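Local coordinates for regulation of enolase protein 1 (Saccharomyces cerevisiae, PDB 3O12) that functions in the galactose metabolic pathway via GAL83 and may control the level of the enolase ENO1, at residues L75-G80 with W205-P210; S81-Q86 with Y184-M189; A123-V128 with A139-N144. All blocks are in the same frame, centred on the assembly; numbering follows the deposited sequence. Where two conformers were deposited one is given.

Contact 1: L75-G80 with W205-P210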
loop_
_atom_site.group_PDB
_atom_site.type_symbol
_atom_site.label_atom_id
_atom_site.label_comp_id
_atom_site.label_asym_id
_atom_site.label_seq_id
_atom_site.Cartn_x
_atom_site.Cartn_y
_atom_site.Cartn_z
ATOM N N LEU A 75 0.564 -6.683 5.121
ATOM C CA LEU A 75 1.588 -7.716 5.274
ATOM C C LEU A 75 2.937 -7.016 5.155
ATOM O O LEU A 75 3.372 -6.653 4.066
ATOM C CB LEU A 75 1.446 -8.811 4.204
ATOM C CG LEU A 75 2.506 -9.919 4.201
ATOM C CD1 LEU A 75 2.541 -10.652 5.553
ATOM C CD2 LEU A 75 2.256 -10.900 3.059
ATOM N N GLY A 76 3.595 -6.819 6.292
ATOM C CA GLY A 76 4.806 -6.019 6.326
ATOM C C GLY A 76 6.098 -6.819 6.394
ATOM O O GLY A 76 6.287 -7.654 7.281
ATOM N N VAL A 77 6.998 -6.530 5.463
ATOM C CA VAL A 77 8.321 -7.127 5.429
ATOM C C VAL A 77 9.292 -6.114 6.021
ATOM O O VAL A 77 9.290 -4.932 5.633
ATOM C CB VAL A 77 8.734 -7.453 3.980
ATOM C CG1 VAL A 77 10.093 -8.151 3.955
ATOM C CG2 VAL A 77 7.662 -8.320 3.298
ATOM N N GLU A 78 10.113 -6.547 6.970
ATOM C CA GLU A 78 11.000 -5.628 7.663
ATOM C C GLU A 78 12.263 -5.344 6.857
ATOM O O GLU A 78 12.879 -6.253 6.278
ATOM C CB GLU A 78 11.334 -6.162 9.062
ATOM C CG GLU A 78 12.070 -5.163 9.936
ATOM C CD GLU A 78 12.339 -5.661 11.340
ATOM O OE1 GLU A 78 11.742 -6.678 11.758
ATOM O OE2 GLU A 78 13.164 -5.025 12.027
ATOM N N THR A 79 12.634 -4.066 6.817
ATOM C CA THR A 79 13.761 -3.576 6.032
ATOM C C THR A 79 14.822 -3.004 6.944
ATOM O O THR A 79 14.618 -2.892 8.151
ATOM C CB THR A 79 13.324 -2.394 5.120
ATOM O OG1 THR A 79 13.187 -1.195 5.908
ATOM C CG2 THR A 79 12.006 -2.689 4.430
ATOM N N GLY A 80 15.949 -2.615 6.349
ATOM C CA GLY A 80 16.925 -1.781 7.021
ATOM C C GLY A 80 16.579 -0.303 6.887
ATOM O O GLY A 80 15.411 0.065 6.731
ATOM N N TRP A 205 6.965 -9.688 -5.862
ATOM C CA TRP A 205 7.595 -8.928 -4.798
ATOM C C TRP A 205 9.100 -8.848 -4.944
ATOM O O TRP A 205 9.767 -9.842 -5.267
ATOM C CB TRP A 205 7.309 -9.620 -3.461
ATOM C CG TRP A 205 7.969 -8.962 -2.284
ATOM C CD1 TRP A 205 9.028 -9.433 -1.563
ATOM C CD2 TRP A 205 7.613 -7.703 -1.706
ATOM N NE1 TRP A 205 9.345 -8.547 -0.557
ATOM C CE2 TRP A 205 8.490 -7.479 -0.627
ATOM C CE3 TRP A 205 6.633 -6.744 -2.000
ATOM C CZ2 TRP A 205 8.419 -6.333 0.170
ATOM C CZ3 TRP A 205 6.567 -5.607 -1.204
ATOM C CH2 TRP A 205 7.456 -5.417 -0.140
ATOM N N SER A 206 9.647 -7.676 -4.657
ATOM C CA SER A 206 11.092 -7.495 -4.602
ATOM C C SER A 206 11.422 -6.455 -3.539
ATOM O O SER A 206 10.778 -5.402 -3.494
ATOM C CB SER A 206 11.621 -7.039 -5.965
ATOM O OG SER A 206 13.039 -7.000 -5.979
ATOM N N LEU A 207 12.414 -6.729 -2.704
ATOM C CA LEU A 207 12.865 -5.789 -1.689
ATOM C C LEU A 207 14.382 -5.784 -1.664
ATOM O O LEU A 207 15.008 -6.839 -1.470
ATOM C CB LEU A 207 12.315 -6.170 -0.315
ATOM C CG LEU A 207 12.859 -5.396 0.887
ATOM C CD1 LEU A 207 12.481 -3.929 0.782
ATOM C CD2 LEU A 207 12.343 -5.985 2.196
ATOM N N THR A 208 14.976 -4.613 -1.861
ATOM C CA THR A 208 16.427 -4.484 -1.965
ATOM C C THR A 208 16.888 -3.143 -1.412
ATOM O O THR A 208 16.067 -2.301 -1.049
ATOM C CB THR A 208 16.886 -4.564 -3.431
ATOM O OG1 THR A 208 16.365 -3.447 -4.159
ATOM C CG2 THR A 208 16.411 -5.857 -4.083
ATOM N N ALA A 209 18.197 -2.935 -1.334
ATOM C CA ALA A 209 18.710 -1.601 -1.046
ATOM C C ALA A 209 18.440 -0.719 -2.259
ATOM O O ALA A 209 18.289 -1.216 -3.370
ATOM C CB ALA A 209 20.199 -1.657 -0.746
ATOM N N PRO A 210 18.358 0.599 -2.059
ATOM C CA PRO A 210 18.142 1.479 -3.217
ATOM C C PRO A 210 19.347 1.464 -4.163
ATOM O O PRO A 210 20.455 1.139 -3.737
ATOM C CB PRO A 210 18.032 2.870 -2.581
ATOM C CG PRO A 210 17.707 2.631 -1.134
ATOM C CD PRO A 210 18.398 1.338 -0.786
#
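Val-77 and Leu-207 meet through methyl groups, with Val-77 CG1 3.6 Å from Leu-207 CD2. The two side chains run antiparallel past one another. The second valine branch turns to the indole: Val-77 CG2 lies 3.8 Å from Trp-205 CZ2 and approaches the ring obliquely. One valine thus serves two partners. With CG1 anti to the backbone N (chi1 -177°), CG1 faces the leucine and CG2, beside the N, faces the indole. Thr-79 joins through its methyl alone. Thr-79 CG2 is 3.9 Å from Leu-207 CD1, and the leucine and threonine side chains lie roughly perpendicular.

The polar groups bond away from this apolar patch. Thr-79 OG1 donates to Gly-80 O over 2.7 Å, in the carbonyl plane and on a lone pair. The same hydroxyl oxygen is also bonded to Tyr-184 N. Trp-205 NE1 bonds to Thr-28 O, at the first modelled residue.

The axes of strand pieces 75-78 and 205-208 come within 9.7 Å, too far for backbone pairing, and their N-to-C directions differ by 31°. They belong to different sheets, and Val-186 also packs on Trp-205 and Leu-207. This is the face-to-face sheet packing of a beta sandwich, here in a DUF1349 protein.

Contact 2: S81-Q86 with Y184-M189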
loop_
_atom_site.group_PDB
_atom_site.type_symbol
_atom_site.label_atom_id
_atom_site.label_comp_id
_atom_site.label_asym_id
_atom_site.label_seq_id
_atom_site.Cartn_x
_atom_site.Cartn_y
_atom_site.Cartn_z
ATOM N N SER A 81 17.596 0.554 6.920
ATOM C CA SER A 81 17.351 1.995 7.029
ATOM C C SER A 81 17.047 2.684 5.709
ATOM O O SER A 81 16.719 3.880 5.687
ATOM C CB SER A 81 18.529 2.686 7.713
ATOM O OG SER A 81 19.714 2.517 6.964
ATOM N N ALA A 82 17.168 1.941 4.619
ATOM C CA ALA A 82 16.837 2.429 3.285
ATOM C C ALA A 82 16.473 1.232 2.428
ATOM O O ALA A 82 17.024 0.138 2.609
ATOM C CB ALA A 82 18.016 3.152 2.686
ATOM N N PHE A 83 15.552 1.417 1.490
ATOM C CA PHE A 83 15.117 0.301 0.662
ATOM C C PHE A 83 14.396 0.759 -0.594
ATOM O O PHE A 83 13.927 1.891 -0.662
ATOM C CB PHE A 83 14.170 -0.614 1.461
ATOM C CG PHE A 83 12.827 0.006 1.741
ATOM C CD1 PHE A 83 11.784 -0.119 0.840
ATOM C CD2 PHE A 83 12.622 0.744 2.899
ATOM C CE1 PHE A 83 10.557 0.475 1.089
ATOM C CE2 PHE A 83 11.400 1.333 3.165
ATOM C CZ PHE A 83 10.366 1.213 2.264
ATOM N N THR A 84 14.310 -0.144 -1.570
ATOM C CA THR A 84 13.366 -0.048 -2.674
ATOM C C THR A 84 12.546 -1.338 -2.697
ATOM O O THR A 84 13.103 -2.447 -2.624
ATOM C CB THR A 84 14.073 0.144 -4.023
ATOM O OG1 THR A 84 14.733 1.416 -4.035
ATOM C CG2 THR A 84 13.071 0.097 -5.161
ATOM N N ALA A 85 11.230 -1.198 -2.764
ATOM C CA ALA A 85 10.309 -2.322 -2.783
ATOM C C ALA A 85 9.413 -2.214 -3.997
ATOM O O ALA A 85 9.063 -1.106 -4.434
ATOM C CB ALA A 85 9.466 -2.344 -1.500
ATOM N N GLN A 86 9.018 -3.354 -4.546
ATOM C CA GLN A 86 8.148 -3.361 -5.712
ATOM C C GLN A 86 7.169 -4.528 -5.597
ATOM O O GLN A 86 7.514 -5.580 -5.040
ATOM C CB GLN A 86 9.026 -3.485 -6.955
ATOM C CG GLN A 86 8.340 -3.497 -8.290
ATOM C CD GLN A 86 9.366 -3.459 -9.408
ATOM O OE1 GLN A 86 10.219 -2.569 -9.453
ATOM N NE2 GLN A 86 9.300 -4.434 -10.307
ATOM N N TYR A 184 12.074 -0.174 8.526
ATOM C CA TYR A 184 10.710 0.065 8.086
ATOM C C TYR A 184 10.006 -1.264 7.890
ATOM O O TYR A 184 10.649 -2.319 7.828
ATOM C CB TYR A 184 10.678 0.843 6.762
ATOM C CG TYR A 184 11.343 2.200 6.817
ATOM C CD1 TYR A 184 10.627 3.327 7.196
ATOM C CD2 TYR A 184 12.692 2.352 6.489
ATOM C CE1 TYR A 184 11.236 4.584 7.244
ATOM C CE2 TYR A 184 13.310 3.605 6.535
ATOM C CZ TYR A 184 12.577 4.705 6.917
ATOM O OH TYR A 184 13.172 5.949 6.953
ATOM N N LEU A 185 8.684 -1.215 7.796
ATOM C CA LEU A 185 7.903 -2.349 7.313
ATOM C C LEU A 185 7.303 -1.947 5.983
ATOM O O LEU A 185 6.782 -0.849 5.848
ATOM C CB LEU A 185 6.793 -2.702 8.308
ATOM C CG LEU A 185 7.308 -3.181 9.665
ATOM C CD1 LEU A 185 6.222 -3.129 10.718
ATOM C CD2 LEU A 185 7.854 -4.594 9.518
ATOM N N VAL A 186 7.381 -2.812 4.987
ATOM C CA VAL A 186 6.816 -2.494 3.683
ATOM C C VAL A 186 6.163 -3.733 3.092
ATOM O O VAL A 186 6.646 -4.855 3.266
ATOM C CB VAL A 186 7.890 -1.882 2.720
ATOM C CG1 VAL A 186 9.050 -2.847 2.471
ATOM C CG2 VAL A 186 7.258 -1.429 1.396
ATOM N N GLY A 187 5.051 -3.550 2.396
ATOM C CA GLY A 187 4.367 -4.697 1.837
ATOM C C GLY A 187 2.922 -4.438 1.453
ATOM O O GLY A 187 2.411 -3.320 1.592
ATOM N N PRO A 188 2.248 -5.463 0.936
ATOM C CA PRO A 188 0.844 -5.406 0.523
ATOM C C PRO A 188 -0.084 -4.777 1.557
ATOM O O PRO A 188 0.021 -5.022 2.759
ATOM C CB PRO A 188 0.495 -6.889 0.326
ATOM C CG PRO A 188 1.774 -7.459 -0.136
ATOM C CD PRO A 188 2.800 -6.818 0.764
HETATM N N MSE A 189 -1.025 -3.979 1.063
HETATM C CA MSE A 189 -2.056 -3.408 1.902
HETATM C C MSE A 189 -3.395 -3.519 1.174
HETATM O O MSE A 189 -3.452 -3.403 -0.046
HETATM C CB MSE A 189 -1.682 -1.944 2.180
HETATM C CG MSE A 189 -2.730 -1.054 2.803
HETATM SE SE MSE A 189 -3.996 -0.246 1.552
HETATM C CE MSE A 189 -2.856 0.571 0.193
HETATM O O HOH W 1 16.536 6.071 7.496
#
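The edge of the Phe-83 ring points toward the face of Tyr-184, in an offset edge-to-face aromatic pair. The ring centroids are 5.7 Å apart and the planes stand at 60°. Phe-83 CE2 does most of the touching and lies 3.7 Å from Tyr-184 CB. The bond from Phe-83 CA to CB already points toward segment 184-189; chi1 of 70° then sets the ring between Tyr-184 and Val-186.

Apolar packing continues along the contact at Val-186. Its CG1 lies over one face of the Phe-83 ring. Its CG2 is 3.8 Å from Phe-83 CE1. The same methyl meets the small side chain of the next inward residue, with Val-186 CG2 3.8 Å from Ala-85 CB. Val-186 therefore fits against both Phe-83 and Ala-85.

Strands 83-91 and 185-191 belong to the two opposed sheets of a beta sandwich, and these residues fill part of its core. Leu-207 and Val-154 pack on Phe-83 from its own sheet, while Val-104 touches it from the other.

The polar contacts gather where the strands begin. Ser-81 O lies near the plane of the Tyr-184 ring, at its edge, 3.5 Å from Tyr-184 CE2. A water donates to Ser-81 O over 2.8 Å and makes a weak bond to Tyr-184 OH. The stronger partner of that hydroxyl is Pro-179 O. That bond ties the tyrosine's far end to the loop before its strand.

Contact 3: A123-V128 with A139-N144; sequences AMLSSV and AVYGGN. With EDO (1,2-ethanediol), chain I; EDO (1,2-ethanediol), chain F.
Against the Tyr-141 ring, Leu-125 CB comes in obliquely, 3.9 Å from Tyr-141 CD1, and Leu-125 CD2 also reaches that carbon. With Tyr-141 CG anti to the backbone N (chi1 -177°), the ring lies on the carbonyl side, where the following chain turns back and sets Gly-143 N 3.4 Å above the ring centre. Val-163 of strand 158-164 packs on both Leu-125 and Tyr-141.

The selenomethionine Met-124 takes another course. Its chain bends at chi2 and chi3 and folds back over the opposite strand. Met-124 SE comes 3.5 Å from Val-140 N and also touches Val-140 CG2, while Met-124 CE lies against Ala-139 N.

Strands 122-131 and 134-140 form an antiparallel beta hairpin; the paired residues lie toward its open end, where 141-144 leaves it. Leu-125 and Ala-139 are a hydrogen-bonded pair with side chains on the same face. Leu-125 N donates to Ala-139 O over 2.9 Å, bent at the hydrogen (133°), and Ala-139 N returns a bond of 3.1 Å to Leu-125 O. Beyond the non-hydrogen-bonded pair Met-124 and Val-140, Tyr-141 N gives a nearly straight bond to Ala-123 O (174°).

The two serines hold different 1,2-ethanediols, probably from the crystallisation liquor. Ser-126 OG bonds to O2 of the chain F diol and Ser-127 OG to O2 of the chain I diol, both at 2.6 Å. Trp-136 also bonds to Ser-126 OG, and Arg-174 to Ser-127 OG.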
loop_
_atom_site.group_PDB
_atom_site.type_symbol
_atom_site.label_atom_id
_atom_site.label_comp_id
_atom_site.label_asym_id
_atom_site.label_seq_id
_atom_site.Cartn_x
_atom_site.Cartn_y
_atom_site.Cartn_z
ATOM N N ALA A 123 -11.951 4.682 -10.427
ATOM C CA ALA A 123 -10.756 4.082 -9.845
ATOM C C ALA A 123 -9.692 5.170 -9.802
ATOM O O ALA A 123 -9.321 5.741 -10.837
ATOM C CB ALA A 123 -10.285 2.913 -10.671
HETATM N N MSE A 124 -9.240 5.479 -8.597
HETATM C CA MSE A 124 -8.300 6.565 -8.374
HETATM C C MSE A 124 -6.946 6.018 -7.975
HETATM O O MSE A 124 -6.865 5.078 -7.193
HETATM C CB MSE A 124 -8.804 7.443 -7.235
HETATM C CG MSE A 124 -10.189 7.994 -7.469
HETATM SE SE MSE A 124 -10.157 9.520 -8.672
HETATM C CE MSE A 124 -9.652 10.895 -7.405
ATOM N N LEU A 125 -5.886 6.597 -8.527
ATOM C CA LEU A 125 -4.555 6.387 -7.977
ATOM C C LEU A 125 -4.412 7.359 -6.821
ATOM O O LEU A 125 -4.522 8.573 -6.982
ATOM C CB LEU A 125 -3.471 6.628 -9.029
ATOM C CG LEU A 125 -2.050 6.244 -8.591
ATOM C CD1 LEU A 125 -1.961 4.770 -8.270
ATOM C CD2 LEU A 125 -1.034 6.626 -9.655
ATOM N N SER A 126 -4.162 6.806 -5.647
ATOM C CA SER A 126 -4.253 7.547 -4.404
ATOM C C SER A 126 -3.060 7.245 -3.524
ATOM O O SER A 126 -2.522 6.133 -3.537
ATOM C CB SER A 126 -5.538 7.132 -3.687
ATOM O OG SER A 126 -5.635 7.703 -2.400
ATOM N N SER A 127 -2.633 8.227 -2.749
ATOM C CA SER A 127 -1.643 7.991 -1.713
ATOM C C SER A 127 -1.972 8.801 -0.482
ATOM O O SER A 127 -2.518 9.903 -0.584
ATOM C CB SER A 127 -0.217 8.282 -2.192
ATOM O OG SER A 127 -0.052 9.625 -2.569
ATOM N N VAL A 128 -1.659 8.242 0.681
ATOM C CA VAL A 128 -1.859 8.922 1.949
ATOM C C VAL A 128 -0.572 8.829 2.741
ATOM O O VAL A 128 -0.116 7.729 3.059
ATOM C CB VAL A 128 -2.999 8.305 2.763
ATOM C CG1 VAL A 128 -3.159 9.045 4.111
ATOM C CG2 VAL A 128 -4.305 8.352 1.981
ATOM N N ALA A 139 -6.048 11.123 -7.825
ATOM C CA ALA A 139 -6.360 11.505 -9.187
ATOM C C ALA A 139 -6.913 10.294 -9.924
ATOM O O ALA A 139 -6.627 9.160 -9.568
ATOM C CB ALA A 139 -5.112 12.023 -9.880
ATOM N N VAL A 140 -7.712 10.524 -10.957
ATOM C CA VAL A 140 -8.214 9.402 -11.748
ATOM C C VAL A 140 -7.040 8.637 -12.350
ATOM O O VAL A 140 -6.120 9.247 -12.891
ATOM C CB VAL A 140 -9.140 9.893 -12.878
ATOM C CG1 VAL A 140 -9.649 8.717 -13.701
ATOM C CG2 VAL A 140 -10.294 10.683 -12.294
ATOM N N TYR A 141 -7.055 7.307 -12.238
ATOM C CA TYR A 141 -5.972 6.491 -12.779
ATOM C C TYR A 141 -6.187 6.191 -14.258
ATOM O O TYR A 141 -7.263 5.747 -14.656
ATOM C CB TYR A 141 -5.840 5.182 -11.997
ATOM C CG TYR A 141 -4.687 4.303 -12.439
ATOM C CD1 TYR A 141 -3.385 4.793 -12.483
ATOM C CD2 TYR A 141 -4.898 2.975 -12.794
ATOM C CE1 TYR A 141 -2.323 3.981 -12.881
ATOM C CE2 TYR A 141 -3.846 2.156 -13.186
ATOM C CZ TYR A 141 -2.561 2.664 -13.222
ATOM O OH TYR A 141 -1.516 1.862 -13.620
ATOM N N GLY A 142 -5.147 6.411 -15.056
ATOM C CA GLY A 142 -5.231 6.234 -16.495
ATOM C C GLY A 142 -4.926 4.836 -17.005
ATOM O O GLY A 142 -5.102 4.557 -18.190
ATOM N N GLY A 143 -4.467 3.953 -16.123
ATOM C CA GLY A 143 -4.114 2.604 -16.533
ATOM C C GLY A 143 -5.199 1.582 -16.234
ATOM O O GLY A 143 -6.372 1.924 -16.088
ATOM N N ASN A 144 -4.804 0.317 -16.144
ATOM C CA ASN A 144 -5.735 -0.746 -15.792
ATOM C C ASN A 144 -5.738 -0.906 -14.283
ATOM O O ASN A 144 -4.758 -1.363 -13.701
ATOM C CB ASN A 144 -5.333 -2.061 -16.462
ATOM C CG ASN A 144 -6.259 -3.214 -16.100
ATOM O OD1 ASN A 144 -7.287 -3.029 -15.437
ATOM N ND2 ASN A 144 -5.897 -4.419 -16.539
HETATM C C1 EDO I . -1.844 10.400 -7.052
HETATM O O1 EDO I . -1.186 11.643 -7.318
HETATM C C2 EDO I . -1.903 10.176 -5.546
HETATM O O2 EDO I . -0.641 10.514 -4.964
HETATM C C1 EDO F . -4.257 3.902 -0.899
HETATM O O1 EDO F . -5.059 3.467 -2.006
HETATM C C2 EDO F . -4.250 5.425 -0.801
HETATM O O2 EDO F . -5.573 5.874 -0.505
#

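Contacts 1 and 2 are neighbours in one sandwich core, with centres about 4 Å apart. Both join the same two sheets. Strand 68-78 pairs with 185-191 in one, and 83-91 pairs with 199-208 in the other. Backbone bonds tie the contacts directly: Val-77 N lies 2.8 Å from Val-186 O, and Thr-79 N 2.8 Å from Tyr-184 O. Contact 3 lies on the opposite side of the chain's centre. Its centre is about 24 Å from that of contact 1 and about 20 Å from that of contact 2, whose nearest atoms stay about 7 Å away. Its hairpin belongs to the same sheet as strands 68-78 and 185-191. The two diols bind at contact 3.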